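Side-chain contacts in protein disulfide-isomerase A4 (Rattus norvegicus, PDB 3EC3), which catalyses the rearrangement of disulfide bonds in proteins in the endoplasmic reticulum, and is represented here by its noncatalytic, thioredoxin-like b and b' domains: residues A[58-62]-A[63-67]; A[70-73]-A[74-77]; A[141-145]-A[146-150]. The protein carries 1 engineered substitution. One frame throughout, in Å; residues are numbered along the deposited sequence.

Overall arrangement
Interactions 1 and 2 follow one another along the chain in the first thioredoxin-like domain, their centres about 8 Å apart. Interaction 1 starts helix 63-69 and interaction 2 leads from its end into strand 75-79; they meet at several places, among them A66 CB on L73 CD2, 3.9 Å away. Interaction 3 opens helix 149-163 in the second domain, its centre more than 30 Å from either. Interaction 1 is partly buried and mixes capping bonds with aliphatic packing against the sheet. Interaction 2, near the surface, rests on methyl and methylene contacts round a glycine bulge. Interaction 3 is an exposed turn governed by a carboxylate, carbonyl oxygens and a water.

Interaction 1 (A[58-62]-A[63-67]); sequences HHTFS and TEIAK
From S62 the chain passes directly into helix 63-69, and S62 O accepts the first regular helical bond, from A66 N at 3.0 Å and 164°; a second bond to that oxygen, from I65 N, is weak. S62 is the N-cap. A chi1 of 173° puts its OG opposite the backbone N, beside the carbonyl carbon, and bends it over the first turn, where S62 OG accepts from I65 N at 3.0 Å. The same hydroxyl donates to a water 2.8 Å from S62 OG, and this water donates to E64 OE1, so a water links the cap to the E64 carboxylate. Behind it, T60 OG1 accepts from S62 N at 3.2 Å in an ST turn. T60 also packs obliquely on I65: its OG1 lies 3.8 Å from I65 CD1, and its methyl CG2 4.1 Å from I65 CG2. With a valine in its place, the N-H of S62 would probably lose its acceptor and the capping residue be less firmly oriented. T60 and A66 both lean on V32 of strand 28-32. The arrangement is a serine N-cap preceded by an ST turn, joining a strand to the helix after it in a thioredoxin-like fold.

Interaction 2 (A[70-73]-A[74-77]); sequences KVSL and GKLV
S72 and K75 meet across the link between helix 63-69 and strand 75-79, where the chain enters the sheet through a G1 beta bulge: G74 and K75 both face V32 of strand 28-32. K70 ends the helix in a Schellman motif, with positive phi. At G74 the backbone, with phi at 96°, leaves no room for a side chain, because a CB would press against the carbonyl oxygen of L73.

The side chain of K75 can be followed outward from the bulge. Its CB stands 4.1 Å from S72 O. The next atom, K75 CG, comes to 3.1 Å from S72 O, a close methylene contact with an oxygen that is buried here and has no hydrogen-bond partner in the model. A bend at chi2 (-75°) then turns the chain along S72, and CD carries it forward to CE, which lies 3.4 Å from S72 OG. That hydroxyl oxygen is placed on the lysine's side by a chi1 of 51°. Beyond CE, the ammonium NZ leaves S72 behind and forms a salt bridge with D96 OD1 on strand 93-96. The aliphatic part of K75 thus spans the turn, while its charge is probably balanced by D96.

V71 and V77 both touch M92, and V71 and K75 also touch V94 of strand 93-96, so both valines contribute to the apolar layer on this part of the sheet. They reach toward each other tip to tip, one methyl from each: V71 CG1 is 4.0 Å from V77 CG2.

Interaction 3 (A[141-145]-A[146-150]); sequences SVDFS and FDYRT
S145 O gathers the backbone bonds of this turn, accepting from Y148 N at 3.0 Å, with the donor well above the carbonyl plane, and more weakly from R149 N. A second set of bonds converges on D143 OD1. S145 N reaches it at 2.9 Å, nearly along the C-O axis, which makes an Asx turn, and S145 OG donates to the same D143 OD1 at 2.8 Å. Both donors come from one face of the carboxylate, so this oxygen is gripped twice, which probably restrains the group's rotation. Water 2 adds a bridge, donating to F144 O at 2.7 Å and accepting from R149 NH1.

Van der Waals contacts centre on Y148. D143 CG stands trans to N (chi1 -178°), which brings the carboxylate obliquely beside the ring, the two planes 24° apart, with D143 OD2 3.5 Å from Y148 CD1. S145 OG meets the ring at its edge, in plane. F146 CD2 lies over one face of the R149 guanidinium, offset toward its rim.

The turn follows strand 135-140, at the position where catalytic thioredoxin domains carry their CXXC motif. Y148 is the N-cap of helix 149-163, whose T152 OG1 hydrogen-bonds with D143 O and Y148 O, probably sharing its one proton between them. V142 and F144 pack on this helix at T152 and on I173 of strand 170-175.

Interaction 1 (A[58-62]-A[63-67])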
loop_
_atom_site.group_PDB
_atom_site.type_symbol
_atom_site.label_atom_id
_atom_site.label_comp_id
_atom_site.label_asym_id
_atom_site.label_seq_id
_atom_site.Cartn_x
_atom_site.Cartn_y
_atom_site.Cartn_z
ATOM N N HIS A 58 -0.212 12.538 -10.593
ATOM C CA HIS A 58 0.011 13.965 -10.539
ATOM C C HIS A 58 1.348 14.254 -11.210
ATOM O O HIS A 58 2.155 13.313 -11.404
ATOM C CB HIS A 58 0.051 14.456 -9.106
ATOM C CG HIS A 58 -1.187 14.104 -8.341
ATOM N ND1 HIS A 58 -2.269 14.948 -8.258
ATOM C CD2 HIS A 58 -1.548 12.956 -7.709
ATOM C CE1 HIS A 58 -3.232 14.358 -7.556
ATOM N NE2 HIS A 58 -2.814 13.150 -7.202
ATOM N N HIS A 59 1.557 15.524 -11.537
ATOM C CA HIS A 59 2.857 15.952 -12.100
ATOM C C HIS A 59 3.180 17.337 -11.671
ATOM O O HIS A 59 2.309 18.083 -11.267
ATOM C CB HIS A 59 2.880 15.845 -13.637
ATOM C CG HIS A 59 1.904 16.745 -14.322
ATOM N ND1 HIS A 59 0.615 16.366 -14.600
ATOM C CD2 HIS A 59 2.038 18.004 -14.802
ATOM C CE1 HIS A 59 -0.005 17.347 -15.239
ATOM N NE2 HIS A 59 0.843 18.353 -15.387
ATOM N N THR A 60 4.460 17.685 -11.707
ATOM C CA THR A 60 4.829 19.044 -11.419
ATOM C C THR A 60 6.031 19.444 -12.263
ATOM O O THR A 60 6.880 18.591 -12.607
ATOM C CB THR A 60 5.124 19.231 -9.886
ATOM O OG1 THR A 60 5.343 20.615 -9.625
ATOM C CG2 THR A 60 6.363 18.453 -9.455
ATOM N N PHE A 61 6.101 20.720 -12.597
ATOM C CA PHE A 61 7.279 21.247 -13.260
ATOM C C PHE A 61 8.018 22.237 -12.345
ATOM O O PHE A 61 8.898 22.962 -12.804
ATOM C CB PHE A 61 6.875 21.956 -14.561
ATOM C CG PHE A 61 5.921 21.184 -15.400
ATOM C CD1 PHE A 61 4.678 21.728 -15.732
ATOM C CD2 PHE A 61 6.252 19.905 -15.851
ATOM C CE1 PHE A 61 3.765 21.014 -16.524
ATOM C CE2 PHE A 61 5.344 19.160 -16.667
ATOM C CZ PHE A 61 4.117 19.712 -16.990
ATOM N N SER A 62 7.649 22.260 -11.064
ATOM C CA SER A 62 8.145 23.257 -10.076
ATOM C C SER A 62 9.502 22.880 -9.515
ATOM O O SER A 62 9.629 21.825 -8.899
ATOM C CB SER A 62 7.160 23.325 -8.906
ATOM O OG SER A 62 7.639 24.135 -7.845
ATOM N N THR A 63 10.504 23.739 -9.696
ATOM C CA THR A 63 11.815 23.496 -9.090
ATOM C C THR A 63 11.717 23.607 -7.574
ATOM O O THR A 63 12.462 22.954 -6.874
ATOM C CB THR A 63 12.930 24.426 -9.646
ATOM O OG1 THR A 63 12.581 25.803 -9.415
ATOM C CG2 THR A 63 13.107 24.198 -11.130
ATOM N N GLU A 64 10.771 24.410 -7.083
ATOM C CA GLU A 64 10.512 24.557 -5.654
ATOM C C GLU A 64 10.062 23.228 -5.038
ATOM O O GLU A 64 10.553 22.797 -3.977
ATOM C CB GLU A 64 9.470 25.655 -5.437
ATOM C CG GLU A 64 8.663 25.557 -4.125
ATOM C CD GLU A 64 7.620 26.673 -4.020
ATOM O OE1 GLU A 64 6.425 26.359 -3.847
ATOM O OE2 GLU A 64 7.990 27.863 -4.156
ATOM N N ILE A 65 9.153 22.539 -5.735
ATOM C CA ILE A 65 8.668 21.284 -5.213
ATOM C C ILE A 65 9.736 20.204 -5.353
ATOM O O ILE A 65 9.894 19.380 -4.450
ATOM C CB ILE A 65 7.302 20.886 -5.874
ATOM C CG1 ILE A 65 6.231 21.953 -5.515
ATOM C CG2 ILE A 65 6.932 19.430 -5.485
ATOM C CD1 ILE A 65 4.825 21.635 -6.001
ATOM N N ALA A 66 10.484 20.213 -6.462
ATOM C CA ALA A 66 11.582 19.264 -6.660
ATOM C C ALA A 66 12.608 19.416 -5.516
ATOM O O ALA A 66 13.012 18.422 -4.896
ATOM C CB ALA A 66 12.264 19.500 -8.023
ATOM N N LYS A 67 12.990 20.659 -5.233
ATOM C CA LYS A 67 13.904 20.968 -4.082
ATOM C C LYS A 67 13.373 20.417 -2.767
ATOM O O LYS A 67 14.085 19.672 -2.057
ATOM C CB LYS A 67 14.185 22.485 -4.002
ATOM C CG LYS A 67 14.854 22.993 -5.260
ATOM C CD LYS A 67 15.188 24.504 -5.282
ATOM C CE LYS A 67 15.693 24.901 -6.672
ATOM N NZ LYS A 67 15.608 26.383 -6.903
HETATM O O HOH W 1 5.338 25.025 -6.542
#

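Interaction 2 (A[70-73]-A[74-77])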
loop_
_atom_site.group_PDB
_atom_site.type_symbol
_atom_site.label_atom_id
_atom_site.label_comp_id
_atom_site.label_asym_id
_atom_site.label_seq_id
_atom_site.Cartn_x
_atom_site.Cartn_y
_atom_site.Cartn_z
ATOM N N LYS A 70 13.705 16.784 -2.612
ATOM C CA LYS A 70 15.094 16.382 -2.706
ATOM C C LYS A 70 15.400 15.535 -3.975
ATOM O O LYS A 70 16.206 14.608 -3.942
ATOM C CB LYS A 70 15.548 15.751 -1.357
ATOM C CG LYS A 70 15.410 16.747 -0.173
ATOM C CD LYS A 70 16.377 16.450 1.051
ATOM C CE LYS A 70 16.925 17.754 1.678
ATOM N NZ LYS A 70 18.049 17.542 2.699
ATOM N N VAL A 71 14.777 15.901 -5.098
ATOM C CA VAL A 71 14.990 15.209 -6.387
ATOM C C VAL A 71 15.348 16.205 -7.475
ATOM O O VAL A 71 14.938 17.368 -7.410
ATOM C CB VAL A 71 13.733 14.395 -6.861
ATOM C CG1 VAL A 71 13.323 13.325 -5.844
ATOM C CG2 VAL A 71 12.545 15.314 -7.211
ATOM N N SER A 72 16.094 15.781 -8.488
ATOM C CA SER A 72 16.274 16.662 -9.653
ATOM C C SER A 72 15.081 16.451 -10.606
ATOM O O SER A 72 14.201 15.608 -10.342
ATOM C CB SER A 72 17.616 16.429 -10.352
ATOM O OG SER A 72 17.783 15.051 -10.612
ATOM N N LEU A 73 15.005 17.243 -11.674
ATOM C CA LEU A 73 13.879 17.120 -12.610
ATOM C C LEU A 73 14.093 15.845 -13.421
ATOM O O LEU A 73 15.239 15.375 -13.574
ATOM C CB LEU A 73 13.737 18.388 -13.497
ATOM C CG LEU A 73 13.476 19.719 -12.745
ATOM C CD1 LEU A 73 13.546 20.963 -13.660
ATOM C CD2 LEU A 73 12.180 19.716 -11.960
ATOM N N GLY A 74 13.021 15.255 -13.921
ATOM C CA GLY A 74 13.121 14.095 -14.808
ATOM C C GLY A 74 12.958 12.808 -14.043
ATOM O O GLY A 74 13.694 11.844 -14.265
ATOM N N LYS A 75 12.009 12.803 -13.109
ATOM C CA LYS A 75 11.832 11.675 -12.216
ATOM C C LYS A 75 10.358 11.301 -12.011
ATOM O O LYS A 75 9.458 12.145 -12.025
ATOM C CB LYS A 75 12.430 11.990 -10.818
ATOM C CG LYS A 75 13.902 12.517 -10.790
ATOM C CD LYS A 75 14.892 11.434 -11.039
ATOM C CE LYS A 75 16.318 11.971 -11.025
ATOM N NZ LYS A 75 17.149 11.051 -11.849
ATOM N N LEU A 76 10.116 10.028 -11.739
ATOM C CA LEU A 76 8.834 9.599 -11.241
ATOM C C LEU A 76 9.046 9.297 -9.737
ATOM O O LEU A 76 9.965 8.549 -9.380
ATOM C CB LEU A 76 8.471 8.325 -11.993
ATOM C CG LEU A 76 7.117 7.622 -11.937
ATOM C CD1 LEU A 76 7.243 6.149 -11.576
ATOM C CD2 LEU A 76 5.994 8.400 -11.219
ATOM N N VAL A 77 8.206 9.857 -8.864
ATOM C CA VAL A 77 8.420 9.741 -7.431
ATOM C C VAL A 77 7.126 9.123 -6.897
ATOM O O VAL A 77 6.042 9.600 -7.223
ATOM C CB VAL A 77 8.661 11.127 -6.788
ATOM C CG1 VAL A 77 8.783 10.990 -5.281
ATOM C CG2 VAL A 77 9.914 11.829 -7.412
#

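Interaction 3 (A[141-145]-A[146-150])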
loop_
_atom_site.group_PDB
_atom_site.type_symbol
_atom_site.label_atom_id
_atom_site.label_comp_id
_atom_site.label_asym_id
_atom_site.label_seq_id
_atom_site.Cartn_x
_atom_site.Cartn_y
_atom_site.Cartn_z
ATOM N N SER A 141 -10.057 -3.074 14.887
ATOM C CA SER A 141 -10.753 -1.801 14.709
ATOM C C SER A 141 -9.799 -0.771 14.124
ATOM O O SER A 141 -8.931 -0.249 14.833
ATOM C CB SER A 141 -11.360 -1.325 16.051
ATOM O OG SER A 141 -11.929 -0.041 15.915
ATOM N N VAL A 142 -9.934 -0.484 12.827
ATOM C CA VAL A 142 -8.940 0.366 12.121
ATOM C C VAL A 142 -9.488 1.777 12.030
ATOM O O VAL A 142 -10.549 1.978 11.461
ATOM C CB VAL A 142 -8.617 -0.205 10.690
ATOM C CG1 VAL A 142 -7.727 0.782 9.893
ATOM C CG2 VAL A 142 -7.909 -1.563 10.830
ATOM N N ASP A 143 -8.804 2.757 12.629
ATOM C CA ASP A 143 -9.370 4.083 12.692
ATOM C C ASP A 143 -8.201 5.071 12.752
ATOM O O ASP A 143 -7.485 5.135 13.764
ATOM C CB ASP A 143 -10.324 4.197 13.910
ATOM C CG ASP A 143 -10.997 5.561 14.007
ATOM O OD1 ASP A 143 -10.523 6.497 13.328
ATOM O OD2 ASP A 143 -12.001 5.684 14.746
ATOM N N PHE A 144 -7.999 5.820 11.655
ATOM C CA PHE A 144 -6.885 6.755 11.550
ATOM C C PHE A 144 -7.230 8.193 11.996
ATOM O O PHE A 144 -6.418 9.140 11.799
ATOM C CB PHE A 144 -6.329 6.759 10.105
ATOM C CG PHE A 144 -5.632 5.481 9.746
ATOM C CD1 PHE A 144 -6.273 4.519 8.960
ATOM C CD2 PHE A 144 -4.316 5.265 10.174
ATOM C CE1 PHE A 144 -5.606 3.282 8.653
ATOM C CE2 PHE A 144 -3.646 4.045 9.889
ATOM C CZ PHE A 144 -4.313 3.079 9.083
ATOM N N SER A 145 -8.414 8.383 12.588
ATOM C CA SER A 145 -8.786 9.704 13.081
ATOM C C SER A 145 -7.848 10.077 14.259
ATOM O O SER A 145 -7.230 9.193 14.885
ATOM C CB SER A 145 -10.275 9.709 13.543
ATOM O OG SER A 145 -10.410 8.929 14.766
ATOM N N PHE A 146 -7.787 11.368 14.583
ATOM C CA PHE A 146 -6.928 11.881 15.651
ATOM C C PHE A 146 -7.040 11.076 16.967
ATOM O O PHE A 146 -6.017 10.702 17.592
ATOM C CB PHE A 146 -7.279 13.364 15.894
ATOM C CG PHE A 146 -6.372 14.044 16.904
ATOM C CD1 PHE A 146 -6.800 14.288 18.214
ATOM C CD2 PHE A 146 -5.076 14.418 16.533
ATOM C CE1 PHE A 146 -5.944 14.924 19.166
ATOM C CE2 PHE A 146 -4.199 15.052 17.466
ATOM C CZ PHE A 146 -4.620 15.295 18.770
ATOM N N ASP A 147 -8.264 10.800 17.399
ATOM C CA ASP A 147 -8.461 10.136 18.697
ATOM C C ASP A 147 -8.094 8.653 18.719
ATOM O O ASP A 147 -7.908 8.077 19.835
ATOM C CB ASP A 147 -9.922 10.316 19.240
ATOM C CG ASP A 147 -10.171 11.684 19.788
ATOM O OD1 ASP A 147 -9.185 12.416 20.063
ATOM O OD2 ASP A 147 -11.362 12.084 19.961
ATOM N N TYR A 148 -8.022 8.002 17.546
ATOM C CA TYR A 148 -7.840 6.538 17.526
ATOM C C TYR A 148 -6.606 6.035 16.789
ATOM O O TYR A 148 -6.335 4.837 16.775
ATOM C CB TYR A 148 -9.117 5.846 16.971
ATOM C CG TYR A 148 -10.255 6.092 17.903
ATOM C CD1 TYR A 148 -11.111 7.190 17.743
ATOM C CD2 TYR A 148 -10.427 5.258 19.023
ATOM C CE1 TYR A 148 -12.156 7.457 18.710
ATOM C CE2 TYR A 148 -11.400 5.505 19.960
ATOM C CZ TYR A 148 -12.261 6.584 19.805
ATOM O OH TYR A 148 -13.248 6.747 20.766
ATOM N N ARG A 149 -5.900 6.946 16.136
ATOM C CA ARG A 149 -4.803 6.555 15.233
ATOM C C ARG A 149 -3.587 6.023 16.005
ATOM O O ARG A 149 -2.846 5.193 15.488
ATOM C CB ARG A 149 -4.377 7.739 14.369
ATOM C CG ARG A 149 -3.803 8.921 15.125
ATOM C CD ARG A 149 -3.649 10.100 14.195
ATOM N NE ARG A 149 -2.864 11.149 14.844
ATOM C CZ ARG A 149 -2.764 12.409 14.414
ATOM N NH1 ARG A 149 -3.413 12.809 13.326
ATOM N NH2 ARG A 149 -2.012 13.284 15.087
ATOM N N THR A 150 -3.365 6.482 17.247
ATOM C CA THR A 150 -2.258 5.917 18.012
ATOM C C THR A 150 -2.439 4.410 18.206
ATOM O O THR A 150 -1.504 3.633 17.931
ATOM C CB THR A 150 -2.056 6.663 19.355
ATOM O OG1 THR A 150 -1.663 7.992 19.018
ATOM C CG2 THR A 150 -0.878 6.065 20.170
HETATM O O HOH W 2 -5.796 11.813 11.795
#